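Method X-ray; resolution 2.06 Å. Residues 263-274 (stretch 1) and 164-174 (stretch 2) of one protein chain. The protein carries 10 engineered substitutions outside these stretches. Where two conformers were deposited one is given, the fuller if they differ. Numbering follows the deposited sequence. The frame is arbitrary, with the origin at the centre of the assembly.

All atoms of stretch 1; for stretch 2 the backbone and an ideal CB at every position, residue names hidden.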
# COMPACT_ATOMS: atom_id res chain seq x y z
N GLN A 263 -14.54 -0.72 -16.12
CA GLN A 263 -15.15 -2.06 -15.94
C GLN A 263 -14.32 -2.87 -14.95
O GLN A 263 -14.88 -3.55 -14.07
CB GLN A 263 -15.16 -2.85 -17.25
CG GLN A 263 -15.71 -2.13 -18.46
CD GLN A 263 -15.65 -3.03 -19.66
OE1 GLN A 263 -16.36 -4.04 -19.74
NE2 GLN A 263 -14.78 -2.69 -20.62
N ILE A 264 -12.98 -2.77 -15.05
CA ILE A 264 -12.07 -3.45 -14.11
C ILE A 264 -12.38 -3.00 -12.66
O ILE A 264 -12.52 -3.86 -11.78
CB ILE A 264 -10.57 -3.30 -14.54
CG1 ILE A 264 -10.30 -4.11 -15.84
CG2 ILE A 264 -9.61 -3.77 -13.38
CD1 ILE A 264 -9.21 -3.52 -16.87
N TRP A 265 -12.56 -1.68 -12.43
CA TRP A 265 -12.90 -1.15 -11.09
C TRP A 265 -14.25 -1.72 -10.63
O TRP A 265 -14.41 -1.98 -9.44
CB TRP A 265 -12.98 0.38 -11.10
CG TRP A 265 -13.33 0.96 -9.74
CD1 TRP A 265 -14.54 1.46 -9.35
CD2 TRP A 265 -12.49 1.01 -8.58
NE1 TRP A 265 -14.52 1.77 -8.01
CE2 TRP A 265 -13.25 1.56 -7.53
CE3 TRP A 265 -11.14 0.66 -8.33
CZ2 TRP A 265 -12.73 1.74 -6.25
CZ3 TRP A 265 -10.63 0.84 -7.06
CH2 TRP A 265 -11.40 1.41 -6.05
N LYS A 266 -15.23 -1.83 -11.58
CA LYS A 266 -16.58 -2.37 -11.31
C LYS A 266 -16.44 -3.82 -10.85
O LYS A 266 -16.93 -4.15 -9.78
CB LYS A 266 -17.48 -2.24 -12.57
CG LYS A 266 -18.95 -2.50 -12.28
CD LYS A 266 -19.85 -2.20 -13.46
CE LYS A 266 -21.28 -2.56 -13.13
NZ LYS A 266 -22.19 -2.42 -14.29
N ALA A 267 -15.68 -4.66 -11.57
CA ALA A 267 -15.44 -6.05 -11.14
C ALA A 267 -14.76 -6.10 -9.75
O ALA A 267 -15.20 -6.83 -8.86
CB ALA A 267 -14.62 -6.78 -12.18
N LEU A 268 -13.70 -5.29 -9.56
CA LEU A 268 -12.96 -5.26 -8.30
C LEU A 268 -13.84 -4.97 -7.09
O LEU A 268 -13.56 -5.47 -6.00
CB LEU A 268 -11.78 -4.24 -8.39
CG LEU A 268 -10.87 -4.10 -7.13
CD1 LEU A 268 -10.04 -5.39 -6.87
CD2 LEU A 268 -9.94 -2.91 -7.29
N THR A 269 -14.87 -4.12 -7.28
CA THR A 269 -15.78 -3.72 -6.20
C THR A 269 -17.08 -4.57 -6.12
O THR A 269 -17.92 -4.26 -5.28
CB THR A 269 -16.14 -2.24 -6.30
OG1 THR A 269 -16.64 -2.02 -7.62
CG2 THR A 269 -14.97 -1.32 -5.98
N CYS A 270 -17.24 -5.63 -6.96
CA CYS A 270 -18.41 -6.56 -6.93
C CYS A 270 -18.84 -6.91 -5.49
O CYS A 270 -20.02 -6.84 -5.17
CB CYS A 270 -18.15 -7.83 -7.76
SG CYS A 270 -18.20 -7.60 -9.55
N SER A 271 -17.87 -7.26 -4.63
CA SER A 271 -18.10 -7.67 -3.23
C SER A 271 -17.87 -6.58 -2.22
O SER A 271 -17.86 -6.87 -1.02
CB SER A 271 -17.19 -8.86 -2.89
OG SER A 271 -15.83 -8.51 -3.09
N ALA A 272 -17.63 -5.35 -2.67
CA ALA A 272 -17.34 -4.27 -1.73
C ALA A 272 -18.56 -4.01 -0.85
O ALA A 272 -19.68 -4.11 -1.36
CB ALA A 272 -16.92 -3.00 -2.47
N PRO A 273 -18.39 -3.78 0.47
CA PRO A 273 -19.56 -3.54 1.33
C PRO A 273 -20.37 -2.36 0.83
O PRO A 273 -19.80 -1.41 0.28
CB PRO A 273 -18.95 -3.20 2.69
CG PRO A 273 -17.57 -3.75 2.64
CD PRO A 273 -17.13 -3.62 1.23
N TYR A 274 -21.71 -2.42 1.02
CA TYR A 274 -22.59 -1.31 0.63
C TYR A 274 -22.19 -0.01 1.30
O TYR A 274 -22.09 1.01 0.64
CB TYR A 274 -24.08 -1.60 0.89
CG TYR A 274 -24.96 -0.47 0.41
CD1 TYR A 274 -25.22 -0.30 -0.95
CD2 TYR A 274 -25.46 0.49 1.29
CE1 TYR A 274 -26.00 0.77 -1.41
CE2 TYR A 274 -26.24 1.55 0.85
CZ TYR A 274 -26.52 1.68 -0.51
OH TYR A 274 -27.29 2.73 -0.96
N UNK A 164 -9.76 -11.71 -12.27
CA UNK A 164 -8.71 -11.38 -11.28
C UNK A 164 -9.27 -10.34 -10.28
O UNK A 164 -9.17 -10.52 -9.06
CB UNK A 164 -7.46 -10.84 -11.97
N UNK A 165 -9.86 -9.25 -10.82
CA UNK A 165 -10.43 -8.16 -10.02
C UNK A 165 -11.49 -8.64 -9.04
O UNK A 165 -11.38 -8.37 -7.84
CB UNK A 165 -11.04 -7.10 -10.94
N UNK A 166 -12.48 -9.42 -9.53
CA UNK A 166 -13.53 -9.99 -8.68
C UNK A 166 -12.93 -10.73 -7.47
O UNK A 166 -13.24 -10.40 -6.31
CB UNK A 166 -14.41 -10.94 -9.50
N UNK A 167 -12.01 -11.67 -7.74
CA UNK A 167 -11.39 -12.46 -6.68
C UNK A 167 -10.50 -11.70 -5.76
O UNK A 167 -10.65 -11.84 -4.54
CB UNK A 167 -10.58 -13.60 -7.29
N UNK A 168 -9.64 -10.82 -6.33
CA UNK A 168 -8.75 -9.97 -5.51
C UNK A 168 -9.59 -9.11 -4.54
O UNK A 168 -9.28 -9.04 -3.34
CB UNK A 168 -7.89 -9.08 -6.40
N UNK A 169 -10.64 -8.48 -5.07
CA UNK A 169 -11.59 -7.67 -4.31
C UNK A 169 -12.26 -8.48 -3.21
O UNK A 169 -12.34 -8.04 -2.06
CB UNK A 169 -12.65 -7.08 -5.24
N UNK A 170 -12.70 -9.72 -3.57
CA UNK A 170 -13.29 -10.61 -2.58
C UNK A 170 -12.34 -10.90 -1.46
O UNK A 170 -12.73 -10.76 -0.30
CB UNK A 170 -13.74 -11.92 -3.23
N UNK A 171 -11.04 -11.18 -1.77
CA UNK A 171 -10.10 -11.42 -0.68
C UNK A 171 -9.98 -10.18 0.18
O UNK A 171 -10.10 -10.28 1.40
CB UNK A 171 -8.73 -11.83 -1.22
N UNK A 172 -9.69 -8.99 -0.45
CA UNK A 172 -9.47 -7.76 0.32
C UNK A 172 -10.62 -7.49 1.25
O UNK A 172 -10.41 -7.25 2.44
CB UNK A 172 -9.27 -6.56 -0.61
N UNK A 173 -11.84 -7.47 0.70
CA UNK A 173 -13.04 -7.17 1.49
C UNK A 173 -13.23 -8.16 2.63
O UNK A 173 -13.57 -7.75 3.74
CB UNK A 173 -14.28 -7.17 0.59
N UNK A 174 -12.98 -9.46 2.38
CA UNK A 174 -13.21 -10.46 3.43
C UNK A 174 -12.13 -10.68 4.47
O UNK A 174 -12.35 -11.42 5.43
CB UNK A 174 -13.47 -11.81 2.76

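Stretch 2 is helical throughout and meets the helix 263-268 at an angle of 40° between their N-to-C directions, with the axes only 7.5 Å apart at closest approach. So close a packing leaves little room for side chains between them, and beyond Leu268 the contact passes to the turn from Thr269 to Ala272.

At position 164 the ideal CB has nothing of stretch 1 within 5.5 Å, so stretch 1 sets no preference. The residue is Thr164, whose OG1 is hydrogen-bonded elsewhere in the structure.

Position 165 points toward stretch 1, and its ideal CB already lies 3.5 Å from Leu268 N, 3.7 Å from Ile264 O and 3.8 Å from Ala267 CB. Something small and apolar suits this site. Ala165 fills it: its CB packs 3.9 Å from both Ala267 CB and Leu268 CB. Its backbone contributes as well, since Leu268 CA makes a nearly straight CA-H...O contact with Ala165 O at 3.5 Å.

At position 166 the CA-to-CB bond runs sideways, and the ideal CB is 4.2 Å from Ala267 O and 5.1 Å from Cys270 SG. Many side chains could leave along this flank, including long polar ones. Lys166 does so, its end leading away from stretch 1, while its CA makes a CA-H...O contact of 3.6 Å with Ala267 O.

Position 167 points away and is unconstrained by stretch 1; it is Tyr167.

Position 168 is sideways, with its ideal CB 4.3 Å from Leu268 CD1. An aliphatic stem would suit the neighbouring methyl, whatever group follows. Glu168 supplies one, with CG 4.3 Å from Leu268 CD1; its end leads away, and both carboxylate oxygens are hydrogen-bonded elsewhere in the structure.

Position 169 is the most restrictive. An ideal CB would stand 2.0 Å from Leu268 O, a clash, although the backbone angles of -58/-45 are ordinary for a helix. Only glycine fits this backbone as it stands. Gly169 lets its CA approach Leu268 O to 3.4 Å in a CA-H...O contact. Nearby, a water accepts from Ser271 OG at 2.8 Å and donates to Lys166 O at 2.8 Å and Leu268 O at 3.0 Å, joining the two backbones.

At position 170 the ideal CB is 4.0 Å from Ser271 OG, and a polar or small residue would be suitable. Asn170 packs against the serine, with ND2 3.7 Å from Ser271 CB, but no direct hydrogen bond crosses here.

Position 171 points away and accepts many residues; it is Tyr171. Position 172 is sideways and beyond reach of stretch 1, which leaves the choice open; it is Ile172.

Position 173 points toward the end of the turn, its ideal CB 3.9 Å from Ser271 O and 4.6 Å from Pro273 CD. A medium-sized aliphatic residue would suit. Val173 sets CG1 3.8 Å from Pro273 CD and CG2 3.8 Å from Ala272 CA.

Position 174 has nothing of stretch 1 within 5.5 Å of its ideal CB, so many residues would do. Asn174 ND2 turns back to Asn170 O in a weak 3.0 Å hydrogen bond.

Stretch 2, residues 164-174: TAKYEGNYIVN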
# COMPACT_ATOMS: atom_id res chain seq x y z
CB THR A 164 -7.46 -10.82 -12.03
OG1 THR A 164 -6.94 -11.79 -12.94
CG2 THR A 164 -6.38 -10.34 -11.11
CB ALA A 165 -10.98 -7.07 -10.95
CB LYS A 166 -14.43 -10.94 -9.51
CG LYS A 166 -15.42 -11.76 -8.66
CD LYS A 166 -15.93 -13.00 -9.41
CE LYS A 166 -16.85 -13.89 -8.60
NZ LYS A 166 -16.14 -14.65 -7.53
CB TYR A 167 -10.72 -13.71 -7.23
CG TYR A 167 -11.73 -14.79 -7.56
CD1 TYR A 167 -12.29 -14.89 -8.83
CD2 TYR A 167 -12.21 -15.65 -6.57
CE1 TYR A 167 -13.20 -15.89 -9.15
CE2 TYR A 167 -13.15 -16.64 -6.87
CZ TYR A 167 -13.64 -16.76 -8.16
OH TYR A 167 -14.56 -17.73 -8.47
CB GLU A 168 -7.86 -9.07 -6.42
CG GLU A 168 -6.94 -8.11 -5.66
CD GLU A 168 -5.99 -8.71 -4.64
OE1 GLU A 168 -5.60 -9.89 -4.79
OE2 GLU A 168 -5.56 -7.95 -3.73
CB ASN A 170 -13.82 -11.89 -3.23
CG ASN A 170 -15.24 -12.16 -2.83
OD1 ASN A 170 -15.59 -12.18 -1.63
ND2 ASN A 170 -16.11 -12.28 -3.81
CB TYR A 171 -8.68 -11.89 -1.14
CG TYR A 171 -7.72 -11.83 0.03
CD1 TYR A 171 -7.65 -12.87 0.95
CD2 TYR A 171 -7.03 -10.66 0.33
CE1 TYR A 171 -6.89 -12.76 2.12
CE2 TYR A 171 -6.30 -10.52 1.51
CZ TYR A 171 -6.20 -11.59 2.38
OH TYR A 171 -5.46 -11.47 3.53
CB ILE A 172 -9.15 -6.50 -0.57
CG1 ILE A 172 -7.85 -6.63 -1.42
CG2 ILE A 172 -9.25 -5.18 0.22
CD1 ILE A 172 -6.59 -6.73 -0.68
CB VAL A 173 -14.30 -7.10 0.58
CG1 VAL A 173 -15.59 -7.06 1.41
CG2 VAL A 173 -14.22 -5.91 -0.36
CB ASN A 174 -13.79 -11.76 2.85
CG ASN A 174 -15.18 -11.53 2.30
OD1 ASN A 174 -16.12 -11.21 3.04
ND2 ASN A 174 -15.32 -11.57 0.98
O HOH W 1 -14.77 -8.17 -5.64
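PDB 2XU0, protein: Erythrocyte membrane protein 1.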